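Local coordinates for glycerate dehydrogenase/glyoxylate reductase (Thermus thermophilus, PDB 2CUK), which probably reduces glyoxylate and hydroxypyruvate with NAD(P)H, as a member of the D-isomer specific 2-hydroxyacid dehydrogenase family, at residues A[148-153]-A[197-202]; A[201-206]-A[228-233]. All coordinates share one frame; numbering follows the deposited sequence.

Contact 1. Residues A[148-153]-A[197-202]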
# COMPACT_ATOMS: atom_id res chain seq x y z
N GLY A 148 -16.08 -4.20 5.71
CA GLY A 148 -17.21 -5.02 5.31
C GLY A 148 -16.93 -5.59 3.94
O GLY A 148 -16.76 -4.86 2.98
N LEU A 149 -16.88 -6.91 3.86
CA LEU A 149 -16.61 -7.59 2.60
C LEU A 149 -17.91 -8.10 1.99
O LEU A 149 -18.72 -8.72 2.68
CB LEU A 149 -15.66 -8.77 2.85
CG LEU A 149 -14.34 -8.40 3.52
CD1 LEU A 149 -13.71 -9.63 4.14
CD2 LEU A 149 -13.42 -7.76 2.51
N VAL A 150 -18.11 -7.83 0.70
CA VAL A 150 -19.29 -8.29 -0.01
C VAL A 150 -18.79 -9.44 -0.87
O VAL A 150 -18.23 -9.23 -1.95
CB VAL A 150 -19.89 -7.20 -0.92
CG1 VAL A 150 -21.09 -7.74 -1.67
CG2 VAL A 150 -20.29 -6.00 -0.08
N GLY A 151 -19.00 -10.66 -0.38
CA GLY A 151 -18.54 -11.85 -1.07
C GLY A 151 -17.37 -12.35 -0.23
O GLY A 151 -16.44 -11.58 0.04
N MET A 152 -17.41 -13.61 0.19
CA MET A 152 -16.33 -14.15 1.02
C MET A 152 -15.66 -15.40 0.49
O MET A 152 -15.52 -16.38 1.22
CB MET A 152 -16.83 -14.43 2.44
CG MET A 152 -16.65 -13.27 3.39
SD MET A 152 -14.93 -12.75 3.53
CE MET A 152 -14.60 -13.10 5.24
N GLY A 153 -15.25 -15.37 -0.77
CA GLY A 153 -14.55 -16.50 -1.35
C GLY A 153 -13.13 -16.48 -0.82
O GLY A 153 -12.87 -15.89 0.22
N VAL A 197 -15.88 -0.67 2.55
CA VAL A 197 -16.61 -1.74 1.87
C VAL A 197 -15.75 -2.24 0.72
O VAL A 197 -15.34 -1.46 -0.13
CB VAL A 197 -17.96 -1.25 1.29
CG1 VAL A 197 -18.63 -2.38 0.53
CG2 VAL A 197 -18.86 -0.73 2.41
N SER A 198 -15.48 -3.54 0.69
CA SER A 198 -14.66 -4.12 -0.37
C SER A 198 -15.47 -5.19 -1.10
O SER A 198 -16.07 -6.06 -0.47
CB SER A 198 -13.37 -4.72 0.20
OG SER A 198 -12.47 -5.07 -0.84
N LEU A 199 -15.48 -5.11 -2.43
CA LEU A 199 -16.24 -6.06 -3.24
C LEU A 199 -15.41 -7.25 -3.70
O LEU A 199 -14.29 -7.09 -4.20
CB LEU A 199 -16.84 -5.33 -4.45
CG LEU A 199 -17.61 -4.06 -4.08
CD1 LEU A 199 -18.16 -3.41 -5.34
CD2 LEU A 199 -18.73 -4.40 -3.10
N HIS A 200 -15.96 -8.44 -3.51
CA HIS A 200 -15.28 -9.68 -3.88
C HIS A 200 -16.30 -10.73 -4.27
O HIS A 200 -16.21 -11.89 -3.85
CB HIS A 200 -14.45 -10.20 -2.70
CG HIS A 200 -13.43 -9.22 -2.21
ND1 HIS A 200 -12.30 -8.91 -2.93
CD2 HIS A 200 -13.40 -8.46 -1.10
CE1 HIS A 200 -11.61 -7.99 -2.28
NE2 HIS A 200 -12.25 -7.70 -1.16
N THR A 201 -17.29 -10.33 -5.06
CA THR A 201 -18.33 -11.25 -5.50
C THR A 201 -18.37 -11.28 -7.02
O THR A 201 -18.15 -10.27 -7.68
CB THR A 201 -19.72 -10.82 -4.95
OG1 THR A 201 -20.69 -11.82 -5.26
CG2 THR A 201 -20.16 -9.50 -5.58
N PRO A 202 -18.64 -12.46 -7.60
CA PRO A 202 -18.70 -12.58 -9.05
C PRO A 202 -19.80 -11.73 -9.67
O PRO A 202 -20.79 -11.41 -9.02
CB PRO A 202 -18.92 -14.08 -9.27
CG PRO A 202 -19.65 -14.50 -8.03
CD PRO A 202 -18.90 -13.76 -6.95
O HOH W 1 -13.82 -13.71 -2.58
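Val150 and Ser198 lie at the heart of a parallel pairing in the Rossmann-type NAD-binding domain, where strand 146-150 runs beside strand 196-199. Val150 N donates to Ser198 O at 2.9 Å with an N-H...O angle of 170°. Ser198 N in turn reaches Gly148 O, and His200 N reaches Val150 O, so the strand at 148-150 is bonded to alternate residues of its neighbour. The axes of 148-150 and 197-199 come within 4.8 Å, their directions 23° apart, a twist that keeps the spacing nearly constant.

Val150, Val197 and Leu199 share one face of the sheet. Val150 lies alongside Leu199, whose CD2 stands 3.7 Å from Val150 CB; Val150 CG2, anti to the carbonyl carbon, meets Val197 CG1 at 4.0 Å. On the other face Leu149 CD2 lies 3.7 Å from His200 CD2, at the edge of the ring and near its plane. Helix 154-165 packs on both of these side chains through Val159. The ring is further placed by a weak bond from His200 NE2 to Ser198 OG.

Beyond the strand, Gly151 and Gly153 match a GxGxxG pattern, consistent with the glycine-rich turn of a Rossmann domain. A CB on Gly151 would clash with His200 O and with the preceding carbonyl. Water 1 links the two loops, donating to His200 O at 3.3 Å and weakly accepting from Gly153 N at 2.8 Å.

Contact 2. Residues A[201-206]-A[228-233]; sequences TPLTPE and TARGAL
The guanidinium of Arg230 presents one face to Leu203, whose CD2 sits 3.8 Å above the plane and offset toward the rim, while water 2 lies in the plane at its edge. The two side chains cross at about a right angle, between loops that follow neighbouring parallel strands, 196-199 and 224-227, of the Rossmann-type domain. With Arg230 CG anti to the carbonyl carbon, that atom lies beside Leu203 CB; bends at chi2 and chi3 (-62° and -63°) then turn the guanidinium so that Arg230 NH1 comes to 3.8 Å from the same CB. Water 2, at that edge, accepts from Arg230 NH1 at 2.9 Å and from Leu203 N at 2.8 Å, a bridge where no direct hydrogen bond joins the segments.

Leu203 CG is anti to the backbone N (chi1 174°), and the branch beyond it meets the 3-10 turn 231-233. Its CD2 touches Ala232 CB at 3.6 Å, and its CD1 lies 3.9 Å from Leu233 CD2 as the two leucines slide past each other in opposite directions. An alanine in place of Leu203 would probably open a gap beside Ala232 and Leu233 and leave the guanidinium with more freedom to turn.

The turn is closed by Leu233 N bonding to Arg230 O, which also accepts from Asn227 ND2. Leu233 reaches back to Thr201, laying CD1 and CD2 near Thr201 CG2. The backbone carbonyl there is buried without a polar partner in the model: Thr201 O faces Leu233 CD1 at 3.4 Å.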
# COMPACT_ATOMS: atom_id res chain seq x y z
N THR A 201 -17.29 -10.33 -5.06
CA THR A 201 -18.33 -11.25 -5.50
C THR A 201 -18.37 -11.28 -7.02
O THR A 201 -18.15 -10.27 -7.68
CB THR A 201 -19.72 -10.82 -4.95
OG1 THR A 201 -20.69 -11.82 -5.26
CG2 THR A 201 -20.16 -9.50 -5.58
N PRO A 202 -18.64 -12.46 -7.60
CA PRO A 202 -18.70 -12.58 -9.05
C PRO A 202 -19.80 -11.73 -9.67
O PRO A 202 -20.79 -11.41 -9.02
CB PRO A 202 -18.92 -14.08 -9.27
CG PRO A 202 -19.65 -14.50 -8.03
CD PRO A 202 -18.90 -13.76 -6.95
N LEU A 203 -19.61 -11.35 -10.92
CA LEU A 203 -20.60 -10.54 -11.62
C LEU A 203 -21.67 -11.44 -12.23
O LEU A 203 -21.36 -12.39 -12.95
CB LEU A 203 -19.93 -9.73 -12.73
CG LEU A 203 -20.86 -8.94 -13.65
CD1 LEU A 203 -21.66 -7.93 -12.84
CD2 LEU A 203 -20.03 -8.23 -14.71
N THR A 204 -22.93 -11.13 -11.92
CA THR A 204 -24.06 -11.90 -12.43
C THR A 204 -25.24 -10.93 -12.58
O THR A 204 -25.15 -9.77 -12.16
CB THR A 204 -24.49 -13.01 -11.45
OG1 THR A 204 -25.03 -12.41 -10.26
CG2 THR A 204 -23.32 -13.90 -11.08
N PRO A 205 -26.35 -11.39 -13.17
CA PRO A 205 -27.50 -10.50 -13.33
C PRO A 205 -27.91 -9.89 -11.99
O PRO A 205 -28.36 -8.74 -11.94
CB PRO A 205 -28.57 -11.43 -13.89
CG PRO A 205 -27.76 -12.36 -14.76
CD PRO A 205 -26.58 -12.68 -13.86
N GLU A 206 -27.74 -10.66 -10.92
CA GLU A 206 -28.10 -10.21 -9.59
C GLU A 206 -27.14 -9.18 -8.99
O GLU A 206 -27.55 -8.35 -8.17
CB GLU A 206 -28.21 -11.41 -8.65
CG GLU A 206 -29.14 -12.52 -9.13
CD GLU A 206 -28.54 -13.35 -10.26
OE1 GLU A 206 -27.53 -14.05 -10.03
OE2 GLU A 206 -29.09 -13.31 -11.39
N THR A 228 -11.84 -4.63 -6.51
CA THR A 228 -10.78 -5.27 -7.29
C THR A 228 -11.36 -6.51 -7.97
O THR A 228 -10.62 -7.34 -8.51
CB THR A 228 -9.60 -5.70 -6.39
OG1 THR A 228 -10.06 -6.60 -5.37
CG2 THR A 228 -8.95 -4.48 -5.74
N ALA A 229 -12.69 -6.62 -7.96
CA ALA A 229 -13.40 -7.75 -8.56
C ALA A 229 -13.82 -7.52 -10.02
O ALA A 229 -13.07 -7.86 -10.94
CB ALA A 229 -14.63 -8.10 -7.72
N ARG A 230 -15.01 -6.97 -10.23
CA ARG A 230 -15.50 -6.71 -11.59
C ARG A 230 -16.03 -5.29 -11.68
O ARG A 230 -16.83 -4.86 -10.84
CB ARG A 230 -16.61 -7.70 -11.97
CG ARG A 230 -16.19 -9.17 -12.01
CD ARG A 230 -15.12 -9.41 -13.07
NE ARG A 230 -15.59 -9.13 -14.42
CZ ARG A 230 -16.41 -9.93 -15.12
NH1 ARG A 230 -16.84 -11.06 -14.59
NH2 ARG A 230 -16.78 -9.59 -16.35
N GLY A 231 -15.60 -4.56 -12.70
CA GLY A 231 -16.03 -3.18 -12.86
C GLY A 231 -17.53 -2.94 -12.83
O GLY A 231 -17.99 -2.00 -12.19
N ALA A 232 -18.29 -3.81 -13.51
CA ALA A 232 -19.74 -3.68 -13.59
C ALA A 232 -20.51 -3.82 -12.28
O ALA A 232 -21.73 -3.62 -12.25
CB ALA A 232 -20.29 -4.67 -14.63
N LEU A 233 -19.82 -4.16 -11.20
CA LEU A 233 -20.49 -4.30 -9.90
C LEU A 233 -20.83 -2.91 -9.34
O LEU A 233 -21.63 -2.78 -8.41
CB LEU A 233 -19.58 -5.02 -8.90
CG LEU A 233 -19.18 -6.47 -9.17
CD1 LEU A 233 -18.18 -6.93 -8.11
CD2 LEU A 233 -20.43 -7.36 -9.15
O HOH W 2 -17.21 -12.28 -12.02

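Overall arrangement
Contacts 1 and 2 follow one another along the chain, the second beginning at Thr201 and Pro202, where the first ends; their centres are about 10 Å apart. In the six-stranded parallel sheet, strand 196-199 lies between 146-150 and 224-227. Contact 1 therefore pairs it with one neighbour, and contact 2 joins the loop that follows it to the loop after the other. They also touch directly: Leu199 O lies 3.7 Å from Ala229 CB, and His200 CE1 lies 3.7 Å from Thr228 OG1. Three strands adjacent in the sheet are thus linked at the C-terminal ends of the parallel strands, where Rossmann domains bind their dinucleotide, consistent with the NAD binding attributed to this enzyme.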